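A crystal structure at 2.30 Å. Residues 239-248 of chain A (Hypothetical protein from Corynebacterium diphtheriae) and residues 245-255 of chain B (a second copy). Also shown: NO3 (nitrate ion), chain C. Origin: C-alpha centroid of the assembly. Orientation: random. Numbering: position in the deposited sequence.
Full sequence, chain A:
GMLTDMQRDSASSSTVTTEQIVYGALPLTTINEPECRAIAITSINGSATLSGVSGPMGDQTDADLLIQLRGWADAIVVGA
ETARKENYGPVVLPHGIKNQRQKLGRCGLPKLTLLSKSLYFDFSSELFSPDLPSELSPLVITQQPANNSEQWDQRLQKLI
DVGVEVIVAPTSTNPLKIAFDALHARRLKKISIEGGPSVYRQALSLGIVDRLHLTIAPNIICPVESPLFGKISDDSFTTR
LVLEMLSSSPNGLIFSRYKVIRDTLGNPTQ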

# COMPACT_ATOMS: atom_id res chain seq x y z
N THR A 239 -11.66 5.80 -4.64
CA THR A 239 -12.38 4.95 -5.58
C THR A 239 -12.26 3.50 -5.18
O THR A 239 -11.31 3.13 -4.50
CB THR A 239 -11.88 5.11 -7.04
OG1 THR A 239 -12.64 4.24 -7.90
CG2 THR A 239 -10.42 4.78 -7.18
N ARG A 240 -13.22 2.69 -5.60
CA ARG A 240 -13.14 1.26 -5.39
C ARG A 240 -12.73 0.51 -6.66
O ARG A 240 -12.90 0.99 -7.81
CB ARG A 240 -14.43 0.69 -4.77
CG ARG A 240 -14.14 -0.43 -3.69
CD ARG A 240 -15.40 -1.07 -3.16
NE ARG A 240 -15.22 -2.47 -2.74
CZ ARG A 240 -15.12 -3.52 -3.56
NH1 ARG A 240 -15.16 -3.36 -4.88
NH2 ARG A 240 -14.97 -4.75 -3.06
N LEU A 241 -12.15 -0.66 -6.39
CA LEU A 241 -11.52 -1.48 -7.39
C LEU A 241 -12.17 -2.83 -7.35
O LEU A 241 -12.76 -3.20 -6.32
CB LEU A 241 -10.04 -1.60 -7.07
CG LEU A 241 -9.23 -0.31 -7.02
CD1 LEU A 241 -7.76 -0.56 -6.58
CD2 LEU A 241 -9.26 0.38 -8.39
N VAL A 242 -12.13 -3.54 -8.48
CA VAL A 242 -12.49 -4.96 -8.55
C VAL A 242 -11.20 -5.70 -8.87
O VAL A 242 -10.58 -5.45 -9.90
CB VAL A 242 -13.57 -5.24 -9.63
CG1 VAL A 242 -13.77 -6.76 -9.88
CG2 VAL A 242 -14.88 -4.59 -9.24
N LEU A 243 -10.78 -6.55 -7.94
CA LEU A 243 -9.62 -7.40 -8.15
C LEU A 243 -9.97 -8.43 -9.22
O LEU A 243 -10.97 -9.13 -9.12
CB LEU A 243 -9.21 -8.10 -6.84
CG LEU A 243 -7.95 -8.98 -6.91
CD1 LEU A 243 -6.72 -8.13 -7.22
CD2 LEU A 243 -7.76 -9.81 -5.61
N GLU A 244 -9.16 -8.49 -10.27
CA GLU A 244 -9.37 -9.42 -11.37
C GLU A 244 -8.36 -10.56 -11.41
O GLU A 244 -8.70 -11.67 -11.81
CB GLU A 244 -9.29 -8.66 -12.67
CG GLU A 244 -10.44 -7.73 -12.96
CD GLU A 244 -10.27 -7.01 -14.29
OE1 GLU A 244 -9.15 -6.99 -14.82
OE2 GLU A 244 -11.26 -6.47 -14.80
N MSE A 245 -7.13 -10.27 -11.02
CA MSE A 245 -6.00 -11.19 -11.14
C MSE A 245 -5.14 -10.99 -9.93
O MSE A 245 -4.86 -9.87 -9.58
CB MSE A 245 -5.12 -10.84 -12.33
CG MSE A 245 -5.73 -11.01 -13.69
SE MSE A 245 -5.80 -12.88 -14.22
CE MSE A 245 -3.89 -13.20 -14.29
N LEU A 246 -4.67 -12.07 -9.33
CA LEU A 246 -3.74 -12.00 -8.23
C LEU A 246 -2.68 -13.09 -8.37
O LEU A 246 -3.01 -14.25 -8.58
CB LEU A 246 -4.46 -12.19 -6.91
CG LEU A 246 -3.61 -12.16 -5.65
CD1 LEU A 246 -2.97 -10.79 -5.51
CD2 LEU A 246 -4.49 -12.53 -4.46
N SER A 247 -1.43 -12.71 -8.18
CA SER A 247 -0.31 -13.61 -8.33
C SER A 247 0.89 -13.09 -7.51
O SER A 247 0.87 -11.95 -7.03
CB SER A 247 0.03 -13.69 -9.82
OG SER A 247 1.27 -14.30 -10.03
N SER A 248 1.91 -13.93 -7.34
CA SER A 248 3.18 -13.50 -6.74
C SER A 248 4.41 -14.09 -7.44
O SER A 248 4.32 -15.13 -8.08
CB SER A 248 3.20 -13.86 -5.25
OG SER A 248 3.38 -15.26 -5.04
N MSE B 245 2.38 -16.28 2.62
CA MSE B 245 1.02 -16.70 2.31
C MSE B 245 0.39 -15.60 1.52
O MSE B 245 0.52 -14.45 1.89
CB MSE B 245 0.18 -16.82 3.58
CG MSE B 245 0.56 -17.90 4.55
SE MSE B 245 -0.02 -19.66 3.93
CE MSE B 245 -1.92 -19.33 4.00
N LEU B 246 -0.33 -15.94 0.47
CA LEU B 246 -1.08 -14.98 -0.30
C LEU B 246 -2.43 -15.56 -0.69
O LEU B 246 -2.51 -16.67 -1.20
CB LEU B 246 -0.33 -14.62 -1.57
CG LEU B 246 -1.00 -13.62 -2.51
CD1 LEU B 246 -1.16 -12.29 -1.79
CD2 LEU B 246 -0.16 -13.51 -3.78
N SER B 247 -3.48 -14.77 -0.51
CA SER B 247 -4.83 -15.19 -0.78
C SER B 247 -5.72 -13.95 -1.04
O SER B 247 -5.30 -12.82 -0.80
CB SER B 247 -5.33 -15.98 0.44
OG SER B 247 -6.71 -16.17 0.39
N SER B 248 -6.93 -14.18 -1.54
CA SER B 248 -7.93 -13.11 -1.68
C SER B 248 -9.35 -13.57 -1.31
O SER B 248 -9.66 -14.75 -1.38
CB SER B 248 -7.92 -12.55 -3.11
OG SER B 248 -8.51 -13.45 -4.04
N SER B 249 -10.19 -12.62 -0.91
CA SER B 249 -11.62 -12.87 -0.66
C SER B 249 -12.44 -12.68 -1.94
O SER B 249 -11.92 -12.15 -2.93
CB SER B 249 -12.15 -11.92 0.42
OG SER B 249 -12.21 -10.59 -0.01
N PRO B 250 -13.72 -13.09 -1.93
CA PRO B 250 -14.55 -12.87 -3.13
C PRO B 250 -14.86 -11.40 -3.39
O PRO B 250 -15.25 -11.05 -4.50
CB PRO B 250 -15.84 -13.65 -2.84
CG PRO B 250 -15.56 -14.46 -1.60
CD PRO B 250 -14.48 -13.77 -0.86
N ASN B 251 -14.68 -10.55 -2.38
CA ASN B 251 -14.77 -9.11 -2.54
C ASN B 251 -13.47 -8.45 -3.01
O ASN B 251 -13.40 -7.23 -3.11
CB ASN B 251 -15.21 -8.48 -1.23
CG ASN B 251 -16.58 -8.98 -0.80
OD1 ASN B 251 -16.73 -9.57 0.26
ND2 ASN B 251 -17.58 -8.75 -1.63
N GLY B 252 -12.44 -9.24 -3.28
CA GLY B 252 -11.21 -8.74 -3.88
C GLY B 252 -10.21 -8.18 -2.90
O GLY B 252 -9.27 -7.48 -3.29
N LEU B 253 -10.39 -8.48 -1.61
CA LEU B 253 -9.41 -8.11 -0.62
C LEU B 253 -8.27 -9.11 -0.69
O LEU B 253 -8.51 -10.30 -0.86
CB LEU B 253 -10.00 -8.10 0.79
CG LEU B 253 -10.85 -6.88 1.22
CD1 LEU B 253 -12.17 -6.86 0.48
CD2 LEU B 253 -11.05 -6.88 2.76
N ILE B 254 -7.04 -8.62 -0.59
CA ILE B 254 -5.85 -9.50 -0.65
C ILE B 254 -5.44 -9.71 0.79
O ILE B 254 -5.46 -8.77 1.59
CB ILE B 254 -4.66 -8.90 -1.44
CG1 ILE B 254 -5.07 -8.54 -2.87
CG2 ILE B 254 -3.46 -9.89 -1.49
CD1 ILE B 254 -3.97 -7.71 -3.59
N PHE B 255 -5.14 -10.96 1.11
CA PHE B 255 -4.63 -11.29 2.41
C PHE B 255 -3.23 -11.81 2.18
O PHE B 255 -3.02 -12.68 1.34
CB PHE B 255 -5.49 -12.34 3.08
CG PHE B 255 -6.92 -11.95 3.21
CD1 PHE B 255 -7.31 -11.05 4.19
CD2 PHE B 255 -7.86 -12.44 2.35
CE1 PHE B 255 -8.60 -10.68 4.31
CE2 PHE B 255 -9.18 -12.07 2.48
CZ PHE B 255 -9.55 -11.19 3.46
N NO3 C . -15.50 -4.82 0.95
O1 NO3 C . -15.50 -4.60 2.34
O2 NO3 C . -14.79 -3.97 0.09
O3 NO3 C . -16.24 -5.89 0.44

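Chain A contributes one extended strand, residues 239-248, while chain B folds back on itself: strand 245-248 runs into a type I beta turn from Ser B249 to Gly B252 and returns as strand 254-255. The chain B hairpin is held by its own backbone. Ser B247 N donates to Phe B255 O at 2.8 Å and Phe B255 N donates to Ser B247 O at 2.7 Å, while Ser B249 N reaches Leu B253 O at 2.9 Å and Gly B252 N closes the turn on Ser B249 O at 3.0 Å. Across the contact, the strand axes of 239-248 and 245-248 lie almost antiparallel, at 175°, but come no nearer than 8.0 Å. That is too far for the backbones to pair as neighbours in one sheet, and no clear hydrogen bond crosses between the stretches. The space between these strands is instead filled by side chains.

The backbones draw much closer at the turn, where the CA of Leu A243 lies 4.7 Å from the CA of Gly B252. Glycine suits this position for two reasons. Its phi of 85° is readily adopted without a side chain, and a CB placed here would point toward chain A and lie only 3.1 Å from Leu A243 CB. With none present, Leu A243 CB can pack 3.6 Å from Gly B252 O. Ser B249 supports the same turn from within, its OG accepting a hydrogen bond from Leu B253 N at 3.2 Å.

The apolar part of the contact centres on leucines and an isoleucine. Leu A243 points toward chain B, and its CD2 meets Ser B248 CB at 3.7 Å and Ile B254 CG1 at 4.0 Å. Leu A246 also points across, placing CD1 3.8 Å from Ile B254 CD1 and CD2 3.7 Å from Ser B248 CB. Branched aliphatic chains suit this gap because they can fill it from both sides without leaving polar groups unpaired.

Leu A246 and Leu B246 are the same residue in the two copies, and they meet directly, Leu A246 CG lying 4.1 Å from Leu B246 CD2. Both have chi1 t and chi2 p. The neighbouring serine fits beside them because it is small: Ser A248 CB sits 3.7 Å from Leu B246 CD2, matching the approach of Ser B248 CB to Leu A246 CD2. Ser A247 and Ser B247, by contrast, point away, as expected from the alternation of side chains along a strand.

At the edge, Arg A240 starts out sideways, but its long side chain brings the guanidinium to the turn, where NH2 lies 2.9 Å from Asn B251 O. The group's charge also suits the nitrate ion, probably from the crystallisation liquor: Arg A240 NE and NH2 both donate to nitrate O2, at 3.2 and 3.3 Å respectively. Nitrate O2 and Asn B251 O both lie near the guanidinium plane, at its edge.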